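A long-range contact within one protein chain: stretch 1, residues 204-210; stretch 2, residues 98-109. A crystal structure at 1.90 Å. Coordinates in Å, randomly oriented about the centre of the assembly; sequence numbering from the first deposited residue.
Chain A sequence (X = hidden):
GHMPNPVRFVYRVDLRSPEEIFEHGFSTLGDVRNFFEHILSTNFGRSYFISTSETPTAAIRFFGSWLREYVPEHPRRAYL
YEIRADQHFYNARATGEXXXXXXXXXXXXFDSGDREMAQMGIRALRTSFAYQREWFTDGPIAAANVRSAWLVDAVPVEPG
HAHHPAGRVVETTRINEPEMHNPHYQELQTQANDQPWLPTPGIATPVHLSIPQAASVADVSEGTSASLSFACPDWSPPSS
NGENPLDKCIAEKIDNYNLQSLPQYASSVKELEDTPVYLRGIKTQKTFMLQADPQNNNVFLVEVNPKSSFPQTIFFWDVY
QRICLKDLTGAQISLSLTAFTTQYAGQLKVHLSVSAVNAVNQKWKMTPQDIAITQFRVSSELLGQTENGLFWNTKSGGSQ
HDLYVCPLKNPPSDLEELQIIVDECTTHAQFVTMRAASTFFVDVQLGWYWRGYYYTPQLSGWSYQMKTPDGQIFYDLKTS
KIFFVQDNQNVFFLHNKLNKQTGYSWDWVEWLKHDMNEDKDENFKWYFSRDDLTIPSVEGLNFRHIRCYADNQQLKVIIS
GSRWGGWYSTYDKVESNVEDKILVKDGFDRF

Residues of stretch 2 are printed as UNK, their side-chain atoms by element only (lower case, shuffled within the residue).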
ATOM      1  N   ALA A 204     -15.616  17.213  17.663  1.00 28.19           N
ATOM      2  CA  ALA A 204     -15.977  15.849  17.997  1.00 35.51           C
ATOM      3  C   ALA A 204     -15.135  15.420  19.199  1.00 43.46           C
ATOM      4  O   ALA A 204     -15.336  14.337  19.754  1.00 47.83           O
ATOM      5  CB  ALA A 204     -15.725  14.943  16.805  1.00 30.01           C
ATOM      6  N   THR A 205     -14.224  16.311  19.601  1.00 41.49           N
ATOM      7  CA  THR A 205     -13.132  16.036  20.550  1.00 51.10           C
ATOM      8  C   THR A 205     -13.298  14.828  21.464  1.00 53.66           C
ATOM      9  O   THR A 205     -12.488  13.893  21.402  1.00 57.11           O
ATOM     10  CB  THR A 205     -12.779  17.264  21.408  1.00 54.11           C
ATOM     11  OG1 THR A 205     -12.222  18.284  20.570  1.00 68.56           O
ATOM     12  CG2 THR A 205     -11.760  16.881  22.483  1.00 55.88           C
ATOM     13  N   PRO A 206     -14.319  14.847  22.338  1.00 51.52           N
ATOM     14  CA  PRO A 206     -14.525  13.621  23.115  1.00 43.90           C
ATOM     15  C   PRO A 206     -15.037  12.542  22.172  1.00 41.48           C
ATOM     16  O   PRO A 206     -16.246  12.327  22.102  1.00 37.72           O
ATOM     17  CB  PRO A 206     -15.625  14.010  24.114  1.00 50.24           C
ATOM     18  CG  PRO A 206     -15.737  15.514  24.040  1.00 52.29           C
ATOM     19  CD  PRO A 206     -15.319  15.882  22.651  1.00 47.78           C
ATOM     20  N   VAL A 207     -14.145  11.890  21.432  1.00 32.72           N
ATOM     21  CA  VAL A 207     -14.590  10.898  20.468  1.00 30.27           C
ATOM     22  C   VAL A 207     -14.953   9.601  21.163  1.00 31.81           C
ATOM     23  O   VAL A 207     -14.154   9.058  21.933  1.00 31.46           O
ATOM     24  CB  VAL A 207     -13.522  10.605  19.395  1.00 31.71           C
ATOM     25  CG1 VAL A 207     -13.995   9.494  18.485  1.00 31.27           C
ATOM     26  CG2 VAL A 207     -13.219  11.853  18.589  1.00 29.89           C
ATOM     27  N   HIS A 208     -16.155   9.112  20.880  1.00 26.33           N
ATOM     28  CA  HIS A 208     -16.639   7.848  21.406  1.00 28.90           C
ATOM     29  C   HIS A 208     -16.396   6.725  20.412  1.00 32.47           C
ATOM     30  O   HIS A 208     -16.755   6.832  19.238  1.00 30.37           O
ATOM     31  CB  HIS A 208     -18.139   7.923  21.699  1.00 28.69           C
ATOM     32  CG  HIS A 208     -18.480   8.691  22.936  1.00 31.89           C
ATOM     33  ND1 HIS A 208     -19.003   8.287  24.118  1.00 29.19           N
ATOM     34  CD2 HIS A 208     -18.308  10.055  23.039  1.00 34.65           C
ATOM     35  CE1 HIS A 208     -19.123   9.404  24.910  1.00 28.96           C
ATOM     36  NE2 HIS A 208     -18.696  10.457  24.235  1.00 35.61           N
ATOM     37  N   LEU A 209     -15.815   5.635  20.905  1.00 27.40           N
ATOM     38  CA  LEU A 209     -15.503   4.480  20.085  1.00 23.85           C
ATOM     39  C   LEU A 209     -16.088   3.209  20.691  1.00 26.60           C
ATOM     40  O   LEU A 209     -16.045   3.017  21.911  1.00 28.59           O
ATOM     41  CB  LEU A 209     -13.979   4.360  19.972  1.00 30.37           C
ATOM     42  CG  LEU A 209     -13.308   4.667  18.632  1.00 29.37           C
ATOM     43  CD1 LEU A 209     -14.030   5.745  17.865  1.00 28.61           C
ATOM     44  CD2 LEU A 209     -11.805   4.993  18.812  1.00 24.07           C
ATOM     45  N   SER A 210     -16.650   2.353  19.838  1.00 25.46           N
ATOM     46  CA  SER A 210     -17.061   1.015  20.227  1.00 28.23           C
ATOM     47  C   SER A 210     -16.211  -0.003  19.483  1.00 26.45           C
ATOM     48  O   SER A 210     -16.441  -0.265  18.303  1.00 28.88           O
ATOM     49  CB  SER A 210     -18.532   0.771  19.898  1.00 26.54           C
ATOM     50  OG  SER A 210     -19.364   1.684  20.588  1.00 39.03           O
ATOM     51  N   UNK A  98      -5.775   8.752  12.509  1.00 10.42           N
ATOM     52  CA  UNK A  98      -6.328   9.832  13.305  1.00 11.53           C
ATOM     53  C   UNK A  98      -6.854   9.273  14.632  1.00 10.85           C
ATOM     54  O   UNK A  98      -6.602   9.838  15.706  1.00 12.21           O
ATOM     55  c   UNK A  98      -7.424  10.587  12.515  1.00 10.97           C
ATOM     56  c   UNK A  98      -7.904  11.838  13.230  1.00 12.33           C
ATOM     57  o   UNK A  98      -7.125  12.748  13.496  1.00 13.00           O
ATOM     58  n   UNK A  98      -9.197  11.879  13.560  1.00  9.68           N
ATOM     59  N   UNK A  99      -7.550   8.149  14.559  1.00 11.21           N
ATOM     60  CA  UNK A  99      -8.064   7.477  15.756  1.00 12.48           C
ATOM     61  C   UNK A  99      -6.930   7.009  16.684  1.00 14.89           C
ATOM     62  O   UNK A  99      -7.034   7.123  17.907  1.00 15.09           O
ATOM     63  c   UNK A  99      -8.996   6.318  15.376  1.00 12.29           C
ATOM     64  c   UNK A  99     -10.315   6.729  14.702  1.00 14.21           C
ATOM     65  c   UNK A  99     -11.153   5.518  14.401  1.00 16.21           C
ATOM     66  c   UNK A  99     -11.104   7.725  15.564  1.00 16.05           C
ATOM     67  N   UNK A 100      -5.838   6.519  16.104  1.00 13.00           N
ATOM     68  CA  UNK A 100      -4.672   6.143  16.902  1.00 15.38           C
ATOM     69  C   UNK A 100      -4.135   7.361  17.659  1.00 16.81           C
ATOM     70  O   UNK A 100      -3.898   7.300  18.863  1.00 16.90           O
ATOM     71  c   UNK A 100      -2.277   5.281  16.798  1.00 15.11           C
ATOM     72  c   UNK A 100      -3.571   5.552  16.020  1.00 15.50           C
ATOM     73  c   UNK A 100      -2.471   4.164  17.817  1.00 14.19           C
ATOM     74  c   UNK A 100      -1.154   4.946  15.794  1.00 15.12           C
ATOM     75  N   UNK A 101      -3.938   8.456  16.933  1.00 15.58           N
ATOM     76  CA  UNK A 101      -3.511   9.721  17.514  1.00 15.78           C
ATOM     77  C   UNK A 101      -4.418  10.095  18.700  1.00 16.66           C
ATOM     78  O   UNK A 101      -3.941  10.287  19.809  1.00 19.41           O
ATOM     79  c   UNK A 101      -3.207  12.179  16.925  1.00 20.67           C
ATOM     80  o   UNK A 101      -3.673  13.158  16.298  1.00 17.79           O
ATOM     81  c   UNK A 101      -3.562  10.793  16.425  1.00 14.42           C
ATOM     82  o   UNK A 101      -2.441  12.304  17.904  1.00 21.63           O
ATOM     83  N   UNK A 102      -5.723  10.176  18.467  1.00 15.25           N
ATOM     84  CA  UNK A 102      -6.646  10.531  19.542  1.00 17.82           C
ATOM     85  C   UNK A 102      -6.521   9.581  20.746  1.00 18.57           C
ATOM     86  O   UNK A 102      -6.509  10.028  21.894  1.00 20.12           O
ATOM     87  c   UNK A 102      -8.216  13.079  18.578  1.00 21.88           C
ATOM     88  c   UNK A 102      -8.081  10.591  19.032  1.00 16.06           C
ATOM     89  c   UNK A 102      -8.324  11.680  17.971  1.00 16.59           C
ATOM     90  c   UNK A 102      -9.652  11.476  17.325  1.00 20.29           C
ATOM     91  N   UNK A 103      -6.434   8.278  20.488  1.00 17.33           N
ATOM     92  CA  UNK A 103      -6.258   7.301  21.556  1.00 15.94           C
ATOM     93  C   UNK A 103      -4.962   7.512  22.339  1.00 21.50           C
ATOM     94  O   UNK A 103      -4.962   7.416  23.562  1.00 19.13           O
ATOM     95  c   UNK A 103      -6.487   3.520  19.094  1.00 20.55           C
ATOM     96  c   UNK A 103      -7.754   5.514  20.526  1.00 18.10           C
ATOM     97  c   UNK A 103      -6.354   5.864  21.025  1.00 20.60           C
ATOM     98  s   UNK A 103      -7.924   3.766  20.131  1.00 23.55           S
ATOM     99  N   UNK A 104      -3.860   7.800  21.650  1.00 15.38           N
ATOM    100  CA  UNK A 104      -2.598   8.005  22.354  1.00 16.09           C
ATOM    101  C   UNK A 104      -2.623   9.300  23.172  1.00 20.32           C
ATOM    102  O   UNK A 104      -1.962   9.391  24.201  1.00 19.07           O
ATOM    103  c   UNK A 104       0.117   4.556  23.438  1.00 20.45           C
ATOM    104  n   UNK A 104      -0.103   5.563  22.594  1.00 18.06           N
ATOM    105  n   UNK A 104      -0.560   3.428  23.308  1.00 18.39           N
ATOM    106  n   UNK A 104       1.017   4.670  24.411  1.00 21.12           N
ATOM    107  c   UNK A 104      -1.404   8.056  21.399  1.00 15.58           C
ATOM    108  c   UNK A 104      -1.130   6.766  20.624  1.00 15.42           C
ATOM    109  c   UNK A 104      -1.093   5.512  21.505  1.00 16.64           C
ATOM    110  N   UNK A 105      -3.355  10.305  22.694  1.00 18.65           N
ATOM    111  CA  UNK A 105      -3.425  11.590  23.397  1.00 21.84           C
ATOM    112  C   UNK A 105      -4.524  11.554  24.454  1.00 21.33           C
ATOM    113  O   UNK A 105      -4.773  12.551  25.126  1.00 27.06           O
ATOM    114  c   UNK A 105      -2.480  14.411  20.880  1.00 29.55           C
ATOM    115  c   UNK A 105      -2.553  12.974  21.384  1.00 24.53           C
ATOM    116  n   UNK A 105      -2.628  14.600  19.567  1.00 21.63           N
ATOM    117  o   UNK A 105      -2.280  15.340  21.665  1.00 29.61           O
ATOM    118  c   UNK A 105      -3.665  12.758  22.421  1.00 24.11           C
ATOM    119  N   UNK A 106      -5.194  10.410  24.573  1.00 18.63           N
ATOM    120  CA  UNK A 106      -6.247  10.190  25.566  1.00 22.64           C
ATOM    121  C   UNK A 106      -7.512  11.042  25.359  1.00 28.51           C
ATOM    122  O   UNK A 106      -8.067  11.601  26.308  1.00 26.04           O
ATOM    123  c   UNK A 106      -3.709   9.782  28.499  1.00 37.91           C
ATOM    124  c   UNK A 106      -2.954   7.487  28.997  1.00 51.43           C
ATOM    125  n   UNK A 106      -2.689   8.778  28.794  1.00 50.90           N
ATOM    126  c   UNK A 106      -4.539   9.381  27.279  1.00 31.15           C
ATOM    127  n   UNK A 106      -1.968   6.633  29.263  1.00 51.42           N
ATOM    128  n   UNK A 106      -4.208   7.046  28.933  1.00 49.92           N
ATOM    129  c   UNK A 106      -5.673  10.362  26.986  1.00 25.41           C
ATOM    130  N   UNK A 107      -7.991  11.105  24.122  1.00 21.49           N
ATOM    131  CA  UNK A 107      -9.158  11.920  23.801  1.00 20.39           C
ATOM    132  C   UNK A 107     -10.281  11.053  23.279  1.00 25.23           C
ATOM    133  O   UNK A 107     -11.087  11.471  22.450  1.00 28.30           O
ATOM    134  n   UNK A 107      -5.957  15.505  22.648  1.00 42.74           N
ATOM    135  o   UNK A 107      -7.515  14.901  21.150  1.00 50.06           O
ATOM    136  c   UNK A 107      -7.034  14.817  22.277  1.00 38.64           C
ATOM    137  c   UNK A 107      -7.657  13.912  23.334  1.00 22.75           C
ATOM    138  c   UNK A 107      -8.773  13.013  22.801  1.00 23.19           C
ATOM    139  N   UNK A 108     -10.340   9.828  23.770  1.00 21.23           N
ATOM    140  CA  UNK A 108     -11.365   8.905  23.323  1.00 19.33           C
ATOM    141  C   UNK A 108     -12.155   8.347  24.505  1.00 24.42           C
ATOM    142  O   UNK A 108     -11.594   8.031  25.550  1.00 25.91           O
ATOM    143  c   UNK A 108     -11.757   6.598  22.362  1.00 22.11           C
ATOM    144  c   UNK A 108     -10.746   7.733  22.523  1.00 25.78           C
ATOM    145  c   UNK A 108     -10.230   8.226  21.156  1.00 20.47           C
ATOM    146  N   UNK A 109     -13.460   8.221  24.334  1.00 23.86           N
ATOM    147  CA  UNK A 109     -14.276   7.505  25.300  1.00 26.99           C
ATOM    148  C   UNK A 109     -14.628   6.141  24.733  1.00 24.14           C
ATOM    149  O   UNK A 109     -15.260   6.043  23.678  1.00 25.37           O
ATOM    150  c   UNK A 109     -15.198   9.475  26.545  1.00 28.40           C
ATOM    151  c   UNK A 109     -16.582   7.401  26.305  1.00 29.79           C
ATOM    152  c   UNK A 109     -15.554   8.300  25.645  1.00 27.01           C
TER

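Position 98, on the helix, carries two carbons, the second bearing one oxygen and one nitrogen, and reaches nothing on stretch 1: Asn98.

Position 99 has four carbons forked at the second. Its CA-to-CB bond points sideways, yet its end comes nearer, one tip lying against Leu209 and Val207. This is Leu99, with CD2 4.2 Å from Leu209 CD1. Position 100 has the same four-carbon fork, but points away and touches nothing across the gap: Leu100.

Position 101 shows two carbons, the second carrying two oxygens, a carboxylate out of reach of stretch 1: Asp101. Position 102 is again four carbons forked at the second, now directed toward the strand and packed on Val207. It is Leu102, whose CD1 sits 3.8 Å from Val207 CG2.

At 103 an unbranched chain runs carbon, carbon, sulfur, carbon, which only methionine provides; Met103 SD lies 4.3 Å from Leu209 CD2. Position 104 has three carbons, a nitrogen, then a carbon with two more nitrogens: the guanidinium of Arg104, remote from the contact.

Position 105 has three carbons, the third bearing oxygen and nitrogen. It is Gln105, and its NE2 donates to Asp101 OD1 at 2.8 Å, one turn back. Position 106 is a second guanidinium chain, exposed and out of reach: Arg106. Its positive phi makes it the turning residue of a Schellman motif, ending the helix.

Position 107 repeats the three-carbon amide, pointing sideways, and is Gln107. Its backbone does the work: O accepts from Val207 N at 3.3 Å.

Positions 108 and 109 each have one carbon bearing two others, the beta-branched valine pattern. The first packs against Leu209 and becomes Val108, CG1 3.9 Å from Leu209 CD2. The second lies over the imidazole and is Val109, its CB 3.8 Å from the centroid of the His208 ring, a CH-pi contact over the face.

The contact joins a short parallel sheet to a helix-packed core. Val109 N donates to Val207 O at 2.6 Å, and Leu209 N to Val109 O at 2.9 Å, so Val109 bonds through both its backbone groups. Alternation then sorts the side chains: Val207 and Val108 share one face, His208 and Val109 the other. On the first, Val207 meets Leu99 and Leu102, while Leu209 meets Leu99 and Met103. The rule is economical: end the helix with a tight turn, pair the following strand, and let helix residues close over the apolar face.

Stretch 2 98-109: NLLDLMRQRQVV
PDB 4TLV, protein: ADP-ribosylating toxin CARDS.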